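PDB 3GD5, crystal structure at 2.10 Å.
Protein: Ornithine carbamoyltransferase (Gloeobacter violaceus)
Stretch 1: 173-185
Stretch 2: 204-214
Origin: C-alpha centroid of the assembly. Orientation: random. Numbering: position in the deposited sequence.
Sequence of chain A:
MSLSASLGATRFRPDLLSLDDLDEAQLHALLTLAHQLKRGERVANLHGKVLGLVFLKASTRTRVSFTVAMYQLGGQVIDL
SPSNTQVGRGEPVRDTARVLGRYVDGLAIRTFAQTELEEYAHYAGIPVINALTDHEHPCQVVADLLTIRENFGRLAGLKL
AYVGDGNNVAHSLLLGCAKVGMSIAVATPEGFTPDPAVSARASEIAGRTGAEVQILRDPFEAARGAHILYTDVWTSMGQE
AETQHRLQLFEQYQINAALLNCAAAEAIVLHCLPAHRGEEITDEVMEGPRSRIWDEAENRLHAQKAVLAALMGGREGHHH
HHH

Stretch 1 (173-185) LLLGCAKVGMSIA
Stretch 2, residues 204-214: EIAGRTGAEVQ

Two helix-turn-strand segments of ornithine carbamoyltransferase lie side by side and run the same way: the helices containing 173-180 and 204-209 approach to 7.9 Å between axes at 16°, and strands 183-185 and 213-214 pair in parallel. Register is set by CA-CA distances of 4.7 Å for Ala 178 with Ala 206, 4.6 Å for Ser 183 with Ala 211, 5.1 Å for Ile 184 with Val 213 and 4.5 Å for Ala 185 with Gln 214. Where the helices meet, Ala 178 CB points toward the second stretch and lies 3.9 Å from Ile 205 CG2 and 4.0 Å from Ala 206 CB. Ile 205 (chi1 m, chi2 m) also places CG2 3.8 Å from Lys 179 CG; Lys 179 (m, t, t, p) directs its CB away, and its NZ is hydrogen-bonded elsewhere in the structure.

Both helices give way to glycine with positive phi. Gly 181 (83/19) completes a Schellman motif, in which Met 182 N donates to Cys 177 O (3.0 Å) and Gly 181 N to Ala 178 O (3.0 Å). Ala 178 O is shared, because Thr 209 OG1 (chi1 p) also donates to it at 2.8 Å, tying the two helix ends together. Gly 210 (80/18) follows the second helix; its N donates to Ala 206 O (2.7 Å), which also receives a weak bond from Ala 211 N (3.2 Å). Beside the first turn, Ala 211 CB points toward stretch 1 and packs 3.6 Å from Gly 181 C and 3.5 Å from Met 182 O.

Extended backbone then carries the pairing. Ser 183 (-73/143, chi1 m) uses its side chain where the ladder begins: Glu 212 N donates to Ser 183 OG at 3.1 Å, nearly linear at 173°. Glu 212 O accepts from Ile 184 N (3.0 Å, 155°), and Ile 184 O accepts from Gln 214 N (2.9 Å, 154°), so Ile 184 bonds through both N and O to the residues flanking Val 213, as parallel pairing requires. CA-H...O contacts supplement these bonds: Val 213 CA to Ile 184 O at 3.4 Å and Ala 185 CA to Gln 214 O at 3.3 Å.

Ile 184 (-137/134; t, t) and Val 213 (-117/130; t) share one sheet face, their CG2 atoms 4.0 Å apart; Leu 174 (m, t) reaches from the helix to bring CD2 within 4.2 Å of Val 213 CG1. Ala 185 and Gln 214 (chi1 m, chi2 t) occupy the other face, with Ala 185 CB 4.2 Å from Gln 214 OE1.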

ATOM      1  N   LEU A 173      -6.833  14.704  33.799  1.00 38.54           N
ATOM      2  CA  LEU A 173      -7.880  14.669  34.820  1.00 40.67           C
ATOM      3  C   LEU A 173      -7.242  14.928  36.181  1.00 41.47           C
ATOM      4  O   LEU A 173      -7.825  15.597  37.030  1.00 43.23           O
ATOM      5  CB  LEU A 173      -8.596  13.309  34.826  1.00 37.70           C
ATOM      6  CG  LEU A 173      -9.668  13.089  33.749  1.00 37.02           C
ATOM      7  CD1 LEU A 173     -10.100  11.627  33.733  1.00 37.69           C
ATOM      8  CD2 LEU A 173     -10.851  13.987  34.018  1.00 36.57           C
ATOM      9  N   LEU A 174      -6.039  14.393  36.373  1.00 41.91           N
ATOM     10  CA  LEU A 174      -5.302  14.573  37.616  1.00 43.71           C
ATOM     11  C   LEU A 174      -5.035  16.057  37.856  1.00 44.36           C
ATOM     12  O   LEU A 174      -5.352  16.590  38.925  1.00 45.30           O
ATOM     13  CB  LEU A 174      -3.977  13.797  37.573  1.00 41.37           C
ATOM     14  CG  LEU A 174      -4.104  12.272  37.688  1.00 43.16           C
ATOM     15  CD1 LEU A 174      -2.742  11.601  37.565  1.00 40.65           C
ATOM     16  CD2 LEU A 174      -4.756  11.921  39.023  1.00 43.48           C
ATOM     17  N   LEU A 175      -4.465  16.725  36.860  1.00 43.71           N
ATOM     18  CA  LEU A 175      -4.166  18.149  36.979  1.00 43.12           C
ATOM     19  C   LEU A 175      -5.439  18.976  37.075  1.00 44.72           C
ATOM     20  O   LEU A 175      -5.512  19.932  37.852  1.00 45.02           O
ATOM     21  CB  LEU A 175      -3.364  18.628  35.778  1.00 41.27           C
ATOM     22  CG  LEU A 175      -1.989  18.009  35.545  1.00 40.58           C
ATOM     23  CD1 LEU A 175      -1.469  18.502  34.206  1.00 40.65           C
ATOM     24  CD2 LEU A 175      -1.029  18.372  36.693  1.00 38.31           C
ATOM     25  N   GLY A 176      -6.438  18.600  36.281  1.00 44.44           N
ATOM     26  CA  GLY A 176      -7.698  19.323  36.263  1.00 44.26           C
ATOM     27  C   GLY A 176      -8.539  19.199  37.515  1.00 45.41           C
ATOM     28  O   GLY A 176      -9.033  20.199  38.035  1.00 45.22           O
ATOM     29  N   CYS A 177      -8.719  17.973  37.991  1.00 45.87           N
ATOM     30  CA  CYS A 177      -9.508  17.749  39.191  1.00 48.02           C
ATOM     31  C   CYS A 177      -8.892  18.530  40.344  1.00 48.51           C
ATOM     32  O   CYS A 177      -9.546  19.376  40.947  1.00 50.23           O
ATOM     33  CB  CYS A 177      -9.571  16.251  39.513  1.00 46.65           C
ATOM     34  SG  CYS A 177     -10.680  15.334  38.398  1.00 47.38           S
ATOM     35  N   ALA A 178      -7.625  18.263  40.630  1.00 48.46           N
ATOM     36  CA  ALA A 178      -6.933  18.955  41.702  1.00 49.51           C
ATOM     37  C   ALA A 178      -7.162  20.459  41.618  1.00 50.41           C
ATOM     38  O   ALA A 178      -7.528  21.094  42.611  1.00 50.72           O
ATOM     39  CB  ALA A 178      -5.440  18.654  41.641  1.00 49.24           C
ATOM     40  N   LYS A 179      -6.970  21.024  40.429  1.00 49.81           N
ATOM     41  CA  LYS A 179      -7.131  22.460  40.228  1.00 49.22           C
ATOM     42  C   LYS A 179      -8.496  23.059  40.589  1.00 49.46           C
ATOM     43  O   LYS A 179      -8.584  24.253  40.876  1.00 48.43           O
ATOM     44  CB  LYS A 179      -6.778  22.833  38.786  1.00 49.99           C
ATOM     45  CG  LYS A 179      -5.291  22.783  38.477  1.00 49.38           C
ATOM     46  CD  LYS A 179      -5.020  23.324  37.087  1.00 49.39           C
ATOM     47  CE  LYS A 179      -3.532  23.469  36.827  1.00 51.18           C
ATOM     48  NZ  LYS A 179      -2.855  22.153  36.831  1.00 55.27           N
ATOM     49  N   VAL A 180      -9.558  22.261  40.557  1.00 48.81           N
ATOM     50  CA  VAL A 180     -10.875  22.787  40.914  1.00 48.71           C
ATOM     51  C   VAL A 180     -11.313  22.306  42.293  1.00 49.70           C
ATOM     52  O   VAL A 180     -12.435  22.576  42.727  1.00 50.83           O
ATOM     53  CB  VAL A 180     -11.968  22.401  39.878  1.00 47.91           C
ATOM     54  CG1 VAL A 180     -11.714  23.119  38.560  1.00 47.13           C
ATOM     55  CG2 VAL A 180     -12.000  20.895  39.681  1.00 46.28           C
ATOM     56  N   GLY A 181     -10.421  21.591  42.975  1.00 50.10           N
ATOM     57  CA  GLY A 181     -10.728  21.098  44.304  1.00 50.22           C
ATOM     58  C   GLY A 181     -11.514  19.805  44.302  1.00 51.09           C
ATOM     59  O   GLY A 181     -12.145  19.456  45.300  1.00 51.93           O
ATOM     60  N   MET A 182     -11.488  19.093  43.182  1.00 50.15           N
ATOM     61  CA  MET A 182     -12.203  17.831  43.080  1.00 49.06           C
ATOM     62  C   MET A 182     -11.226  16.711  43.397  1.00 50.67           C
ATOM     63  O   MET A 182     -10.126  16.661  42.839  1.00 51.40           O
ATOM     64  CB  MET A 182     -12.769  17.651  41.665  1.00 46.33           C
ATOM     65  CG  MET A 182     -13.640  16.411  41.487  1.00 44.42           C
ATOM     66  SD  MET A 182     -14.252  16.163  39.781  1.00 32.47           S
ATOM     67  CE  MET A 182     -15.305  17.514  39.598  1.00 35.51           C
ATOM     68  N   SER A 183     -11.618  15.825  44.310  1.00 50.40           N
ATOM     69  CA  SER A 183     -10.772  14.701  44.678  1.00 50.22           C
ATOM     70  C   SER A 183     -10.778  13.679  43.550  1.00 49.02           C
ATOM     71  O   SER A 183     -11.801  13.460  42.901  1.00 48.46           O
ATOM     72  CB  SER A 183     -11.274  14.047  45.970  1.00 52.05           C
ATOM     73  OG  SER A 183     -11.038  14.884  47.093  1.00 56.77           O
ATOM     74  N   ILE A 184      -9.631  13.057  43.309  1.00 47.61           N
ATOM     75  CA  ILE A 184      -9.543  12.062  42.253  1.00 46.88           C
ATOM     76  C   ILE A 184      -8.765  10.822  42.658  1.00 46.74           C
ATOM     77  O   ILE A 184      -7.689  10.900  43.250  1.00 48.17           O
ATOM     78  CB  ILE A 184      -8.900  12.641  40.962  1.00 46.46           C
ATOM     79  CG1 ILE A 184      -8.750  11.520  39.920  1.00 45.00           C
ATOM     80  CG2 ILE A 184      -7.556  13.298  41.286  1.00 43.11           C
ATOM     81  CD1 ILE A 184      -8.260  11.978  38.565  1.00 41.70           C
ATOM     82  N   ALA A 185      -9.334   9.674  42.330  1.00 47.01           N
ATOM     83  CA  ALA A 185      -8.722   8.390  42.614  1.00 45.72           C
ATOM     84  C   ALA A 185      -8.559   7.703  41.257  1.00 45.82           C
ATOM     85  O   ALA A 185      -9.538   7.498  40.531  1.00 45.86           O
ATOM     86  CB  ALA A 185      -9.631   7.573  43.522  1.00 44.36           C
ATOM     87  N   GLU A 204       0.599  18.162  44.630  1.00 57.22           N
ATOM     88  CA  GLU A 204       1.080  19.477  45.034  1.00 59.07           C
ATOM     89  C   GLU A 204      -0.038  20.505  44.870  1.00 59.54           C
ATOM     90  O   GLU A 204      -0.259  21.344  45.743  1.00 60.88           O
ATOM     91  CB  GLU A 204       2.285  19.880  44.182  1.00 61.09           C
ATOM     92  CG  GLU A 204       2.796  21.294  44.442  1.00 65.41           C
ATOM     93  CD  GLU A 204       3.898  21.711  43.478  1.00 67.82           C
ATOM     94  OE1 GLU A 204       4.371  22.866  43.571  1.00 69.08           O
ATOM     95  OE2 GLU A 204       4.293  20.888  42.623  1.00 69.36           O
ATOM     96  N   ILE A 205      -0.744  20.435  43.744  1.00 58.67           N
ATOM     97  CA  ILE A 205      -1.839  21.357  43.467  1.00 58.19           C
ATOM     98  C   ILE A 205      -2.986  21.133  44.443  1.00 58.24           C
ATOM     99  O   ILE A 205      -3.587  22.084  44.942  1.00 58.16           O
ATOM    100  CB  ILE A 205      -2.401  21.155  42.044  1.00 59.07           C
ATOM    101  CG1 ILE A 205      -1.325  21.456  40.999  1.00 58.40           C
ATOM    102  CG2 ILE A 205      -3.626  22.049  41.836  1.00 57.20           C
ATOM    103  CD1 ILE A 205      -0.967  22.905  40.924  1.00 62.32           C
ATOM    104  N   ALA A 206      -3.294  19.865  44.690  1.00 57.88           N
ATOM    105  CA  ALA A 206      -4.380  19.488  45.581  1.00 58.95           C
ATOM    106  C   ALA A 206      -4.110  19.941  47.012  1.00 60.13           C
ATOM    107  O   ALA A 206      -5.041  20.162  47.794  1.00 59.44           O
ATOM    108  CB  ALA A 206      -4.580  17.981  45.537  1.00 57.10           C
ATOM    109  N   GLY A 207      -2.830  20.080  47.343  1.00 60.61           N
ATOM    110  CA  GLY A 207      -2.457  20.504  48.676  1.00 62.64           C
ATOM    111  C   GLY A 207      -2.983  21.889  48.988  1.00 63.54           C
ATOM    112  O   GLY A 207      -3.254  22.214  50.145  1.00 64.27           O
ATOM    113  N   ARG A 208      -3.145  22.698  47.949  1.00 63.96           N
ATOM    114  CA  ARG A 208      -3.625  24.060  48.110  1.00 64.19           C
ATOM    115  C   ARG A 208      -5.116  24.194  47.832  1.00 64.58           C
ATOM    116  O   ARG A 208      -5.733  25.197  48.186  1.00 66.29           O
ATOM    117  CB  ARG A 208      -2.827  24.992  47.196  1.00 65.40           C
ATOM    118  CG  ARG A 208      -1.324  24.906  47.441  1.00 68.84           C
ATOM    119  CD  ARG A 208      -0.506  25.920  46.637  1.00 71.94           C
ATOM    120  NE  ARG A 208      -0.329  25.553  45.231  1.00 73.50           N
ATOM    121  CZ  ARG A 208      -1.232  25.756  44.278  1.00 74.39           C
ATOM    122  NH1 ARG A 208      -2.394  26.330  44.567  1.00 74.83           N
ATOM    123  NH2 ARG A 208      -0.968  25.396  43.028  1.00 74.08           N
ATOM    124  N   THR A 209      -5.703  23.182  47.207  1.00 64.15           N
ATOM    125  CA  THR A 209      -7.126  23.232  46.894  1.00 63.33           C
ATOM    126  C   THR A 209      -7.933  22.381  47.863  1.00 62.69           C
ATOM    127  O   THR A 209      -9.159  22.452  47.891  1.00 61.16           O
ATOM    128  CB  THR A 209      -7.399  22.756  45.455  1.00 63.66           C
ATOM    129  OG1 THR A 209      -6.946  21.405  45.302  1.00 63.33           O
ATOM    130  CG2 THR A 209      -6.677  23.652  44.456  1.00 62.02           C
ATOM    131  N   GLY A 210      -7.232  21.570  48.649  1.00 63.41           N
ATOM    132  CA  GLY A 210      -7.897  20.724  49.625  1.00 63.58           C
ATOM    133  C   GLY A 210      -8.508  19.452  49.067  1.00 64.24           C
ATOM    134  O   GLY A 210      -9.371  18.842  49.707  1.00 64.26           O
ATOM    135  N   ALA A 211      -8.077  19.052  47.875  1.00 63.25           N
ATOM    136  CA  ALA A 211      -8.587  17.835  47.253  1.00 62.26           C
ATOM    137  C   ALA A 211      -7.561  16.748  47.502  1.00 61.44           C
ATOM    138  O   ALA A 211      -6.401  17.046  47.766  1.00 61.59           O
ATOM    139  CB  ALA A 211      -8.775  18.046  45.752  1.00 62.32           C
ATOM    140  N   GLU A 212      -7.974  15.489  47.441  1.00 60.97           N
ATOM    141  CA  GLU A 212      -7.015  14.418  47.653  1.00 60.44           C
ATOM    142  C   GLU A 212      -6.802  13.645  46.357  1.00 58.56           C
ATOM    143  O   GLU A 212      -7.734  13.442  45.580  1.00 58.18           O
ATOM    144  CB  GLU A 212      -7.474  13.479  48.777  1.00 62.21           C
ATOM    145  CG  GLU A 212      -8.598  12.535  48.419  1.00 66.24           C
ATOM    146  CD  GLU A 212      -8.825  11.477  49.488  1.00 68.25           C
ATOM    147  OE1 GLU A 212      -7.825  10.902  49.981  1.00 68.54           O
ATOM    148  OE2 GLU A 212      -9.999  11.211  49.824  1.00 69.33           O
ATOM    149  N   VAL A 213      -5.561  13.234  46.130  1.00 57.04           N
ATOM    150  CA  VAL A 213      -5.178  12.496  44.936  1.00 54.81           C
ATOM    151  C   VAL A 213      -4.688  11.105  45.307  1.00 54.84           C
ATOM    152  O   VAL A 213      -3.826  10.953  46.171  1.00 54.19           O
ATOM    153  CB  VAL A 213      -4.048  13.230  44.178  1.00 53.99           C
ATOM    154  CG1 VAL A 213      -3.532  12.363  43.034  1.00 51.59           C
ATOM    155  CG2 VAL A 213      -4.558  14.564  43.658  1.00 50.59           C
ATOM    156  N   GLN A 214      -5.229  10.092  44.639  1.00 54.04           N
ATOM    157  CA  GLN A 214      -4.849   8.717  44.918  1.00 55.29           C
ATOM    158  C   GLN A 214      -4.613   7.860  43.681  1.00 55.03           C
ATOM    159  O   GLN A 214      -5.452   7.805  42.779  1.00 53.63           O
ATOM    160  CB  GLN A 214      -5.927   8.044  45.759  1.00 57.25           C
ATOM    161  CG  GLN A 214      -6.118   8.631  47.134  1.00 60.07           C
ATOM    162  CD  GLN A 214      -7.361   8.086  47.794  1.00 62.00           C
ATOM    163  OE1 GLN A 214      -8.482   8.476  47.450  1.00 61.60           O
ATOM    164  NE2 GLN A 214      -7.174   7.163  48.739  1.00 60.82           N
TER